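Local coordinates for putative polyphosphate kinase 2 family protein (PDB 3RHF), which probably acts as a polyphosphate kinase of the PPK2 family, transferring phosphate between polyphosphate chains and nucleotides, at residues 81-86 with 226-231; 24-29 with 242-247; 62-67 with 263-268. One frame throughout, in Å; residues are numbered along the deposited sequence.

Contact 1 of 3, residues 81-86 with 226-231; sequences QAMDTA and DAYSVA. With PO4 (phosphate ion), chain I.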
ATOM      1  N   GLN A  81      15.155  -4.423   9.242  1.00 28.09           N
ATOM      2  CA  GLN A  81      15.620  -3.797  10.493  1.00 29.47           C
ATOM      3  C   GLN A  81      16.631  -2.733  10.168  1.00 30.48           C
ATOM      4  O   GLN A  81      17.425  -2.885   9.213  1.00 31.82           O
ATOM      5  CB  GLN A  81      16.293  -4.829  11.384  1.00 30.58           C
ATOM      6  CG  GLN A  81      15.373  -5.952  11.888  1.00 30.08           C
ATOM      7  CD  GLN A  81      14.529  -5.517  13.025  1.00 30.50           C
ATOM      8  OE1 GLN A  81      13.483  -6.080  13.274  1.00 37.34           O
ATOM      9  NE2 GLN A  81      14.963  -4.502  13.718  1.00 33.19           N
ATOM     10  N   ALA A  82      16.609  -1.662  10.961  1.00 31.10           N
ATOM     11  CA  ALA A  82      17.581  -0.589  10.861  1.00 31.78           C
ATOM     12  C   ALA A  82      17.406   0.418  11.986  1.00 32.86           C
ATOM     13  O   ALA A  82      16.341   0.528  12.533  1.00 33.89           O
ATOM     14  CB  ALA A  82      17.472   0.116   9.533  1.00 30.72           C
HETATM   15  N   MSE A  83      18.451   1.181  12.280  1.00 34.12           N
HETATM   16  CA  MSE A  83      18.376   2.300  13.196  1.00 34.78           C
HETATM   17  C   MSE A  83      17.510   3.408  12.585  1.00 34.08           C
HETATM   18  O   MSE A  83      17.351   3.471  11.348  1.00 32.76           O
HETATM   19  CB  MSE A  83      19.795   2.840  13.448  1.00 36.28           C
HETATM   20  CG  MSE A  83      20.788   1.806  13.972  1.00 40.08           C
HETATM   21 SE   MSE A  83      20.297   1.030  15.732  1.00 54.31          SE
HETATM   22  CE  MSE A  83      20.198   2.698  16.782  1.00 46.94           C
ATOM     23  N   ASP A  84      16.968   4.285  13.434  1.00 34.04           N
ATOM     24  CA  ASP A  84      16.047   5.300  12.955  1.00 34.94           C
ATOM     25  C   ASP A  84      16.803   6.203  12.038  1.00 34.68           C
ATOM     26  O   ASP A  84      18.002   6.384  12.225  1.00 35.61           O
ATOM     27  CB  ASP A  84      15.394   6.113  14.085  1.00 36.06           C
ATOM     28  CG  ASP A  84      14.304   5.313  14.859  1.00 39.67           C
ATOM     29  OD1 ASP A  84      13.676   4.375  14.306  1.00 42.57           O
ATOM     30  OD2 ASP A  84      14.072   5.627  16.051  1.00 45.77           O
ATOM     31  N   THR A  85      16.126   6.762  11.024  1.00 33.59           N
ATOM     32  CA  THR A  85      16.809   7.589  10.047  1.00 32.42           C
ATOM     33  C   THR A  85      17.380   6.757   8.891  1.00 31.82           C
ATOM     34  O   THR A  85      17.612   7.294   7.808  1.00 32.80           O
ATOM     35  CB  THR A  85      17.918   8.409  10.816  1.00 33.42           C
ATOM     36  OG1 THR A  85      17.479   9.766  10.957  1.00 36.69           O
ATOM     37  CG2 THR A  85      19.239   8.309  10.195  1.00 28.77           C
ATOM     38  N   ALA A  86      17.603   5.456   9.084  1.00 31.00           N
ATOM     39  CA  ALA A  86      18.290   4.620   8.049  1.00 30.73           C
ATOM     40  C   ALA A  86      17.452   4.424   6.774  1.00 30.83           C
ATOM     41  O   ALA A  86      17.947   3.922   5.761  1.00 30.35           O
ATOM     42  CB  ALA A  86      18.661   3.289   8.602  1.00 30.03           C
ATOM     43  N   ASP A 226      26.576  -4.060  18.313  1.00 43.02           N
ATOM     44  CA  ASP A 226      26.966  -5.358  18.892  1.00 43.67           C
ATOM     45  C   ASP A 226      25.751  -6.343  18.872  1.00 41.40           C
ATOM     46  O   ASP A 226      25.876  -7.530  18.519  1.00 39.91           O
ATOM     47  CB  ASP A 226      27.582  -5.169  20.312  1.00 44.79           C
ATOM     48  CG  ASP A 226      28.199  -6.448  20.860  1.00 48.86           C
ATOM     49  OD1 ASP A 226      29.144  -6.968  20.225  1.00 53.55           O
ATOM     50  OD2 ASP A 226      27.732  -6.963  21.917  1.00 53.49           O
ATOM     51  N   ALA A 227      24.594  -5.820  19.261  1.00 39.41           N
ATOM     52  CA  ALA A 227      23.373  -6.591  19.273  1.00 38.55           C
ATOM     53  C   ALA A 227      23.095  -7.162  17.888  1.00 37.49           C
ATOM     54  O   ALA A 227      22.755  -8.337  17.742  1.00 36.56           O
ATOM     55  CB  ALA A 227      22.220  -5.724  19.720  1.00 38.16           C
ATOM     56  N   TYR A 228      23.255  -6.318  16.879  1.00 36.59           N
ATOM     57  CA  TYR A 228      23.001  -6.728  15.525  1.00 36.41           C
ATOM     58  C   TYR A 228      23.967  -7.822  15.153  1.00 37.33           C
ATOM     59  O   TYR A 228      23.574  -8.849  14.604  1.00 37.31           O
ATOM     60  CB  TYR A 228      23.107  -5.533  14.543  1.00 36.33           C
ATOM     61  CG  TYR A 228      21.766  -4.840  14.341  1.00 34.99           C
ATOM     62  CD1 TYR A 228      20.776  -5.425  13.566  1.00 31.05           C
ATOM     63  CD2 TYR A 228      21.473  -3.625  14.961  1.00 33.56           C
ATOM     64  CE1 TYR A 228      19.554  -4.823  13.407  1.00 29.43           C
ATOM     65  CE2 TYR A 228      20.218  -3.017  14.790  1.00 31.59           C
ATOM     66  CZ  TYR A 228      19.266  -3.635  14.012  1.00 28.56           C
ATOM     67  OH  TYR A 228      18.005  -3.077  13.828  1.00 29.09           O
ATOM     68  N   SER A 229      25.246  -7.596  15.440  1.00 38.30           N
ATOM     69  CA  SER A 229      26.265  -8.487  14.945  1.00 38.99           C
ATOM     70  C   SER A 229      26.112  -9.827  15.605  1.00 38.65           C
ATOM     71  O   SER A 229      26.295 -10.830  14.960  1.00 38.16           O
ATOM     72  CB  SER A 229      27.669  -7.903  15.138  1.00 39.72           C
ATOM     73  OG  SER A 229      27.919  -7.798  16.489  1.00 42.35           O
ATOM     74  N   VAL A 230      25.727  -9.849  16.877  1.00 39.49           N
ATOM     75  CA  VAL A 230      25.489 -11.116  17.566  1.00 39.96           C
ATOM     76  C   VAL A 230      24.268 -11.811  16.982  1.00 39.12           C
ATOM     77  O   VAL A 230      24.353 -12.985  16.574  1.00 39.52           O
ATOM     78  CB  VAL A 230      25.357 -10.946  19.078  1.00 41.06           C
ATOM     79  CG1 VAL A 230      24.906 -12.286  19.744  1.00 39.35           C
ATOM     80  CG2 VAL A 230      26.694 -10.459  19.639  1.00 41.71           C
ATOM     81  N   ALA A 231      23.164 -11.077  16.909  1.00 38.14           N
ATOM     82  CA  ALA A 231      21.951 -11.514  16.188  1.00 37.62           C
ATOM     83  C   ALA A 231      22.261 -12.166  14.848  1.00 37.70           C
ATOM     84  O   ALA A 231      21.673 -13.197  14.530  1.00 36.68           O
ATOM     85  CB  ALA A 231      20.975 -10.329  15.975  1.00 36.74           C
TER
HETATM   86  P   PO4 I 288      13.637   4.982   9.385  1.00 44.76           P
HETATM   87  O1  PO4 I 288      13.498   5.742  10.749  1.00 39.20           O
HETATM   88  O2  PO4 I 288      14.204   6.081   8.365  1.00 36.28           O
HETATM   89  O3  PO4 I 288      14.594   3.747   9.438  1.00 33.28           O
HETATM   90  O4  PO4 I 288      12.224   4.465   8.968  1.00 40.74           O
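Tyr228 reaches out of its helix with the hydroxyl foremost, and Gln81, Ala82 and Met83 gather round the outer end of its ring. The polar part is slight: Gln81 NE2 gives Tyr228 OH a weak hydrogen bond of 3.4 Å, with an N-H...O angle of 158°. The same amide is held from the loop side, OE1 by Ser141 OG and NE2 by Glu144 OE2, so glutamine suits a place that calls for a donor and an acceptor at once.

The apolar touches fall on the ring's rim. Gln81 CB lies in the ring plane, 3.8 Å from Tyr228 CE1, while Met83, a selenomethionine, brings SE to 4.2 Å from Tyr228 CE2. This is a Met-aromatic contact at the edge, with SE 77° off the ring normal; a bend at chi2 (-62°) folds the flexible chain into that position. With a leucine in place of Tyr228, the selenium would probably lose the ring edge it rests against and the Gln81 amide one of its acceptors.

Beyond the ring, residues 83-86 form a type II turn, closed by Ala86 N to Met83 O at 3.0 Å. Thr85 N hydrogen-bonds to phosphate O1 at 2.8 Å, and Gly87 N, Gly89 N and Lys88 NZ also bind this ion, which probably came from the crystallisation liquor. Backbone amides and a lysine gathered round an anion after a sheet strand are characteristic of the P-loop (Walker A) of this clan, here in a variant sequence, consistent with a nucleotide-phosphate site.

Strand 75-82 is hydrogen-bonded through Gln81 to Val184 and Leu186 of strand 179-187, whose Met185 also touches Tyr228; Trp221, Tyr224 and Met225 of helix 221-235 pack on Met83.

Contact 2 of 3, residues 24-29 with 242-247; sequences SGFSLA and WHVVPA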
ATOM      1  N   SER A  24      29.682 -17.272   7.033  1.00 56.32           N
ATOM      2  CA  SER A  24      30.545 -17.659   8.153  1.00 58.49           C
ATOM      3  C   SER A  24      31.679 -16.628   8.359  1.00 59.26           C
ATOM      4  O   SER A  24      32.045 -16.317   9.504  1.00 59.10           O
ATOM      5  CB  SER A  24      31.111 -19.059   7.927  1.00 60.67           C
ATOM      6  OG  SER A  24      31.789 -19.108   6.683  1.00 62.45           O
ATOM      7  N   GLY A  25      32.199 -16.077   7.253  1.00 59.62           N
ATOM      8  CA  GLY A  25      33.242 -15.039   7.322  1.00 60.03           C
ATOM      9  C   GLY A  25      32.858 -13.712   7.999  1.00 58.48           C
ATOM     10  O   GLY A  25      33.734 -12.991   8.461  1.00 59.39           O
ATOM     11  N   PHE A  26      31.549 -13.409   8.083  1.00 56.01           N
ATOM     12  CA  PHE A  26      31.049 -12.030   8.246  1.00 53.28           C
ATOM     13  C   PHE A  26      31.489 -11.311   9.490  1.00 53.18           C
ATOM     14  O   PHE A  26      31.428 -11.880  10.593  1.00 53.05           O
ATOM     15  CB  PHE A  26      29.500 -11.975   8.245  1.00 51.37           C
ATOM     16  CG  PHE A  26      28.929 -10.558   8.112  1.00 47.96           C
ATOM     17  CD1 PHE A  26      28.425  -9.877   9.220  1.00 47.01           C
ATOM     18  CD2 PHE A  26      28.926  -9.904   6.883  1.00 44.60           C
ATOM     19  CE1 PHE A  26      27.917  -8.570   9.095  1.00 45.07           C
ATOM     20  CE2 PHE A  26      28.406  -8.615   6.746  1.00 43.76           C
ATOM     21  CZ  PHE A  26      27.894  -7.950   7.849  1.00 43.17           C
ATOM     22  N   SER A  27      31.854 -10.039   9.293  1.00 51.97           N
ATOM     23  CA  SER A  27      31.899  -9.076  10.376  1.00 51.80           C
ATOM     24  C   SER A  27      31.299  -7.713   9.981  1.00 49.94           C
ATOM     25  O   SER A  27      31.573  -7.180   8.902  1.00 49.44           O
ATOM     26  CB  SER A  27      33.342  -8.918  10.884  1.00 53.92           C
ATOM     27  OG  SER A  27      34.064  -7.969  10.128  1.00 54.42           O
ATOM     28  N   LEU A  28      30.503  -7.145  10.879  1.00 48.44           N
ATOM     29  CA  LEU A  28      29.776  -5.915  10.590  1.00 47.49           C
ATOM     30  C   LEU A  28      30.681  -4.658  10.536  1.00 48.66           C
ATOM     31  O   LEU A  28      30.287  -3.610   9.981  1.00 47.28           O
ATOM     32  CB  LEU A  28      28.621  -5.747  11.583  1.00 46.37           C
ATOM     33  CG  LEU A  28      27.704  -4.515  11.445  1.00 45.22           C
ATOM     34  CD1 LEU A  28      26.947  -4.519  10.116  1.00 42.13           C
ATOM     35  CD2 LEU A  28      26.736  -4.386  12.638  1.00 42.97           C
ATOM     36  N   ALA A  29      31.898  -4.769  11.069  1.00 50.50           N
ATOM     37  CA  ALA A  29      32.863  -3.663  10.984  1.00 51.80           C
ATOM     38  C   ALA A  29      33.548  -3.618   9.617  1.00 52.16           C
ATOM     39  O   ALA A  29      33.937  -2.552   9.170  1.00 52.89           O
ATOM     40  CB  ALA A  29      33.906  -3.745  12.109  1.00 53.27           C
ATOM     41  N   TRP A 242      20.751 -13.527   6.621  1.00 27.67           N
ATOM     42  CA  TRP A 242      20.701 -12.072   6.786  1.00 27.27           C
ATOM     43  C   TRP A 242      21.414 -11.365   5.634  1.00 26.54           C
ATOM     44  O   TRP A 242      22.311 -11.911   5.049  1.00 26.84           O
ATOM     45  CB  TRP A 242      21.362 -11.652   8.078  1.00 27.95           C
ATOM     46  CG  TRP A 242      20.443 -11.593   9.185  1.00 27.03           C
ATOM     47  CD1 TRP A 242      20.339 -12.485  10.232  1.00 26.51           C
ATOM     48  CD2 TRP A 242      19.520 -10.586   9.415  1.00 24.62           C
ATOM     49  NE1 TRP A 242      19.375 -12.079  11.083  1.00 27.12           N
ATOM     50  CE2 TRP A 242      18.834 -10.916  10.605  1.00 27.01           C
ATOM     51  CE3 TRP A 242      19.180  -9.434   8.735  1.00 27.27           C
ATOM     52  CZ2 TRP A 242      17.821 -10.121  11.130  1.00 27.77           C
ATOM     53  CZ3 TRP A 242      18.147  -8.633   9.247  1.00 27.39           C
ATOM     54  CH2 TRP A 242      17.484  -8.983  10.428  1.00 27.34           C
ATOM     55  N   HIS A 243      20.983 -10.173   5.291  1.00 25.25           N
ATOM     56  CA  HIS A 243      21.715  -9.373   4.364  1.00 25.57           C
ATOM     57  C   HIS A 243      21.879  -8.017   4.997  1.00 25.54           C
ATOM     58  O   HIS A 243      20.942  -7.481   5.550  1.00 25.15           O
ATOM     59  CB  HIS A 243      20.975  -9.221   3.049  1.00 24.98           C
ATOM     60  CG  HIS A 243      20.617 -10.516   2.404  1.00 24.78           C
ATOM     61  ND1 HIS A 243      19.467 -11.196   2.714  1.00 22.43           N
ATOM     62  CD2 HIS A 243      21.256 -11.251   1.462  1.00 23.50           C
ATOM     63  CE1 HIS A 243      19.424 -12.306   2.001  1.00 24.40           C
ATOM     64  NE2 HIS A 243      20.490 -12.354   1.221  1.00 21.52           N
ATOM     65  N   VAL A 244      23.075  -7.474   4.904  1.00 26.51           N
ATOM     66  CA  VAL A 244      23.376  -6.159   5.428  1.00 26.65           C
ATOM     67  C   VAL A 244      23.735  -5.296   4.220  1.00 26.80           C
ATOM     68  O   VAL A 244      24.686  -5.596   3.500  1.00 26.00           O
ATOM     69  CB  VAL A 244      24.560  -6.206   6.409  1.00 27.91           C
ATOM     70  CG1 VAL A 244      25.067  -4.769   6.669  1.00 30.36           C
ATOM     71  CG2 VAL A 244      24.181  -6.950   7.724  1.00 26.15           C
ATOM     72  N   VAL A 245      22.921  -4.258   4.017  1.00 26.47           N
ATOM     73  CA  VAL A 245      22.881  -3.446   2.839  1.00 25.92           C
ATOM     74  C   VAL A 245      23.372  -2.051   3.226  1.00 26.91           C
ATOM     75  O   VAL A 245      22.694  -1.321   3.977  1.00 26.94           O
ATOM     76  CB  VAL A 245      21.432  -3.292   2.330  1.00 25.57           C
ATOM     77  CG1 VAL A 245      21.413  -2.383   1.184  1.00 24.25           C
ATOM     78  CG2 VAL A 245      20.782  -4.651   1.951  1.00 23.33           C
ATOM     79  N   PRO A 246      24.554  -1.655   2.728  1.00 27.01           N
ATOM     80  CA  PRO A 246      25.063  -0.316   2.962  1.00 27.12           C
ATOM     81  C   PRO A 246      24.011   0.705   2.537  1.00 26.57           C
ATOM     82  O   PRO A 246      23.503   0.617   1.425  1.00 26.64           O
ATOM     83  CB  PRO A 246      26.250  -0.267   2.048  1.00 27.58           C
ATOM     84  CG  PRO A 246      26.774  -1.588   2.076  1.00 27.92           C
ATOM     85  CD  PRO A 246      25.595  -2.513   2.165  1.00 27.73           C
ATOM     86  N   ALA A 247      23.642   1.613   3.438  1.00 25.94           N
ATOM     87  CA  ALA A 247      22.465   2.456   3.225  1.00 25.30           C
ATOM     88  C   ALA A 247      22.733   3.954   3.354  1.00 25.47           C
ATOM     89  O   ALA A 247      21.795   4.744   3.285  1.00 24.08           O
ATOM     90  CB  ALA A 247      21.367   2.062   4.171  1.00 23.90           C
TER
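Phe26 and Leu28 both touch Val244, the one residue of the strand segment that either of them meets. Coming first in the chain, Phe26 swings its ring toward the strand because CG stands anti to the backbone N (chi1 -168°), and the far carbon of the ring does the touching. Its CZ lies 3.8 Å from Val244 CG2 and 4.0 Å from Val244 CB, the valine approaching the ring obliquely. A phenylalanine is long enough to bridge from this irregular loop to the sheet, and it also packs on Phe232 of helix 221-235 and on Val31.

Two residues on, Leu28 points less directly at the strand, yet the end of its side chain turns in to it: CD1 meets Val244 CG1 at 3.9 Å, the two side chains crossing at about a right angle. Leu28 also touches Asn187 of the neighbouring strand 179-187.

Val244 thus divides its methyls, CG2 going to the phenylalanine and CG1 to the leucine. Its branched beta carbon, well suited to a strand, offers two apolar surfaces from a single position. The loop's approach has a backbone counterpart just upstream, where Leu20 and Val22 hydrogen-bond to Val244 and Trp242. An N-terminal segment therefore runs beside strand 242-246, the outermost strand at this side of the five-stranded parallel sheet, and covers the border of the three-layer alpha/beta/alpha sandwich of a P-loop kinase fold.

Contact 3 of 3, residues 62-67 with 263-268; sequences EKLFAE and DALGGL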
ATOM      1  N   GLU A  62       2.410 -10.064  -9.030  1.00 28.16           N
ATOM      2  CA  GLU A  62       1.119 -10.371  -9.563  1.00 28.93           C
ATOM      3  C   GLU A  62       1.046 -11.833  -9.901  1.00 27.21           C
ATOM      4  O   GLU A  62       0.024 -12.429  -9.683  1.00 26.64           O
ATOM      5  CB  GLU A  62       0.799  -9.534 -10.775  1.00 30.55           C
ATOM      6  CG  GLU A  62      -0.588  -9.848 -11.329  1.00 38.24           C
ATOM      7  CD  GLU A  62      -1.119  -8.836 -12.391  1.00 48.64           C
ATOM      8  OE1 GLU A  62      -1.671  -7.773 -11.963  1.00 55.10           O
ATOM      9  OE2 GLU A  62      -1.046  -9.135 -13.625  1.00 53.28           O
ATOM     10  N   LYS A  63       2.136 -12.416 -10.372  1.00 26.45           N
ATOM     11  CA  LYS A  63       2.196 -13.853 -10.573  1.00 26.67           C
ATOM     12  C   LYS A  63       2.149 -14.646  -9.298  1.00 25.81           C
ATOM     13  O   LYS A  63       1.396 -15.596  -9.201  1.00 25.69           O
ATOM     14  CB  LYS A  63       3.432 -14.250 -11.326  1.00 28.08           C
ATOM     15  CG  LYS A  63       3.422 -13.854 -12.790  1.00 30.33           C
ATOM     16  CD  LYS A  63       4.675 -14.418 -13.473  1.00 32.88           C
ATOM     17  CE  LYS A  63       4.848 -13.925 -14.910  1.00 35.92           C
ATOM     18  NZ  LYS A  63       6.167 -14.326 -15.473  1.00 38.43           N
ATOM     19  N   LEU A  64       2.950 -14.276  -8.306  1.00 26.21           N
ATOM     20  CA  LEU A  64       2.825 -14.897  -6.964  1.00 25.18           C
ATOM     21  C   LEU A  64       1.373 -14.970  -6.538  1.00 23.88           C
ATOM     22  O   LEU A  64       0.866 -16.002  -6.162  1.00 23.00           O
ATOM     23  CB  LEU A  64       3.624 -14.106  -5.894  1.00 25.35           C
ATOM     24  CG  LEU A  64       3.766 -14.760  -4.493  1.00 23.07           C
ATOM     25  CD1 LEU A  64       4.604 -15.983  -4.577  1.00 22.48           C
ATOM     26  CD2 LEU A  64       4.420 -13.813  -3.517  1.00 22.08           C
ATOM     27  N   PHE A  65       0.704 -13.835  -6.605  1.00 24.62           N
ATOM     28  CA  PHE A  65      -0.710 -13.732  -6.245  1.00 24.51           C
ATOM     29  C   PHE A  65      -1.622 -14.652  -7.062  1.00 24.90           C
ATOM     30  O   PHE A  65      -2.447 -15.335  -6.531  1.00 23.54           O
ATOM     31  CB  PHE A  65      -1.153 -12.299  -6.433  1.00 25.00           C
ATOM     32  CG  PHE A  65      -2.496 -12.011  -5.862  1.00 24.70           C
ATOM     33  CD1 PHE A  65      -2.644 -11.726  -4.539  1.00 25.22           C
ATOM     34  CD2 PHE A  65      -3.601 -12.083  -6.641  1.00 25.02           C
ATOM     35  CE1 PHE A  65      -3.910 -11.483  -4.002  1.00 26.32           C
ATOM     36  CE2 PHE A  65      -4.860 -11.839  -6.108  1.00 28.04           C
ATOM     37  CZ  PHE A  65      -5.010 -11.528  -4.795  1.00 25.19           C
ATOM     38  N   ALA A  66      -1.452 -14.649  -8.373  1.00 27.04           N
ATOM     39  CA  ALA A  66      -2.306 -15.414  -9.283  1.00 27.50           C
ATOM     40  C   ALA A  66      -2.129 -16.863  -8.948  1.00 28.71           C
ATOM     41  O   ALA A  66      -3.111 -17.611  -8.861  1.00 28.33           O
ATOM     42  CB  ALA A  66      -1.938 -15.156 -10.725  1.00 27.21           C
ATOM     43  N   GLU A  67      -0.877 -17.256  -8.743  1.00 29.99           N
ATOM     44  CA  GLU A  67      -0.571 -18.641  -8.387  1.00 31.76           C
ATOM     45  C   GLU A  67      -1.221 -18.993  -7.068  1.00 31.77           C
ATOM     46  O   GLU A  67      -1.808 -20.067  -6.919  1.00 32.78           O
ATOM     47  CB  GLU A  67       0.933 -18.872  -8.284  1.00 32.33           C
ATOM     48  CG  GLU A  67       1.672 -18.769  -9.594  1.00 37.27           C
ATOM     49  CD  GLU A  67       2.282 -20.087 -10.060  1.00 43.49           C
ATOM     50  OE1 GLU A  67       1.573 -21.104 -10.049  1.00 48.69           O
ATOM     51  OE2 GLU A  67       3.460 -20.100 -10.476  1.00 45.18           O
ATOM     52  N   ASP A 263      15.148 -11.297  -7.065  1.00 27.53           N
ATOM     53  CA  ASP A 263      15.947 -12.503  -7.179  1.00 28.44           C
ATOM     54  C   ASP A 263      15.301 -13.632  -6.339  1.00 27.55           C
ATOM     55  O   ASP A 263      15.293 -14.763  -6.763  1.00 28.45           O
ATOM     56  CB  ASP A 263      17.378 -12.236  -6.719  1.00 29.09           C
ATOM     57  CG  ASP A 263      18.193 -11.298  -7.688  1.00 33.79           C
ATOM     58  OD1 ASP A 263      17.717 -10.852  -8.781  1.00 35.72           O
ATOM     59  OD2 ASP A 263      19.381 -11.030  -7.336  1.00 40.14           O
ATOM     60  N   ALA A 264      14.757 -13.306  -5.164  1.00 25.98           N
ATOM     61  CA  ALA A 264      13.995 -14.261  -4.336  1.00 25.71           C
ATOM     62  C   ALA A 264      12.727 -14.753  -5.083  1.00 25.53           C
ATOM     63  O   ALA A 264      12.440 -15.942  -5.113  1.00 25.75           O
ATOM     64  CB  ALA A 264      13.616 -13.635  -3.003  1.00 24.21           C
ATOM     65  N   LEU A 265      12.008 -13.825  -5.697  1.00 24.86           N
ATOM     66  CA  LEU A 265      10.832 -14.142  -6.453  1.00 25.34           C
ATOM     67  C   LEU A 265      11.144 -14.904  -7.718  1.00 27.16           C
ATOM     68  O   LEU A 265      10.370 -15.743  -8.126  1.00 28.03           O
ATOM     69  CB  LEU A 265      10.113 -12.874  -6.824  1.00 24.32           C
ATOM     70  CG  LEU A 265       9.362 -12.199  -5.714  1.00 22.63           C
ATOM     71  CD1 LEU A 265       8.993 -10.815  -5.990  1.00 19.73           C
ATOM     72  CD2 LEU A 265       8.138 -13.005  -5.492  1.00 27.12           C
ATOM     73  N   GLY A 266      12.270 -14.604  -8.348  1.00 29.87           N
ATOM     74  CA  GLY A 266      12.716 -15.303  -9.571  1.00 31.79           C
ATOM     75  C   GLY A 266      13.142 -16.733  -9.281  1.00 33.90           C
ATOM     76  O   GLY A 266      13.132 -17.589 -10.156  1.00 35.75           O
ATOM     77  N   GLY A 267      13.512 -16.987  -8.031  1.00 34.92           N
ATOM     78  CA  GLY A 267      13.885 -18.309  -7.587  1.00 36.29           C
ATOM     79  C   GLY A 267      12.651 -19.145  -7.350  1.00 36.94           C
ATOM     80  O   GLY A 267      12.761 -20.322  -7.095  1.00 39.71           O
ATOM     81  N   LEU A 268      11.457 -18.575  -7.427  1.00 36.06           N
ATOM     82  CA  LEU A 268      10.267 -19.384  -7.167  1.00 35.94           C
ATOM     83  C   LEU A 268       9.637 -20.035  -8.405  1.00 36.01           C
ATOM     84  O   LEU A 268       8.743 -20.809  -8.238  1.00 36.23           O
ATOM     85  CB  LEU A 268       9.247 -18.567  -6.416  1.00 34.85           C
ATOM     86  CG  LEU A 268       9.705 -18.143  -5.022  1.00 35.00           C
ATOM     87  CD1 LEU A 268       8.709 -17.181  -4.436  1.00 30.79           C
ATOM     88  CD2 LEU A 268       9.868 -19.363  -4.139  1.00 36.09           C
TER
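Leu64 meets Leu265 and Leu268 by methyl contacts alone, one branch for each partner. Its CD2 approaches Leu265 CD2 at 4.3 Å, and its CD1 stands at the same 4.3 Å from Leu268 CD1. With CG opposite the backbone N (chi1 -171°) the fork is carried across to the partner segment, and the branching at CG gives one methyl to each leucine. Leucine fits here because its forked end can serve two neighbours at once. The nearest backbones are at Leu64 CA and Leu265 CA, 8.1 Å apart.

Among backbone hydrogen bonds, that from Leu268 N to Leu265 O (3.1 Å) spans the two partners, which are three residues apart, consistent with both facing Leu64. Gly266 and Gly267, both exposed, lie between them in sequence.

Polar bonds lie nearby. Glu67 OE2 takes a hydrogen bond from Asp271 N, and Leu268 O one from Lys74 NZ, joining the chain after helix 250-266 to Glu67 of helix 43-69 and to Lys74, just ahead of strand 75-82. Glu62 and Ala66 pack against Trp208 of the second subunit. Leu265 further touches Leu57, Leu60 and, on strand 75-82, Leu76; the contact is thus packing of helix 43-69 on the end region of helix 250-266 and the residues following it, within a helical layer of the alpha/beta/alpha sandwich, laid against its central sheet.

Contacts 1 and 2 are neighbours, their centres 11 Å apart, and touch where Gln81 CG meets Trp242 CH2 at 4.0 Å; both reach the central sheet and share the company of helix 221-235. Contact 3 lies across the chain's centre from contact 1, about 29 Å away between centres. It is buried, whereas contacts 1 and 2 are both partly buried. Its chemistry is plain: aliphatic methyls between helix 43-69 and the end region of helix 250-266. Contact 2, at the sheet's border, is apolar too but adds an aromatic ring. Contact 1 alone mixes a weak polar bond with a selenium-aromatic touch, and it lies where strand 75-82 runs into the phosphate-binding loop.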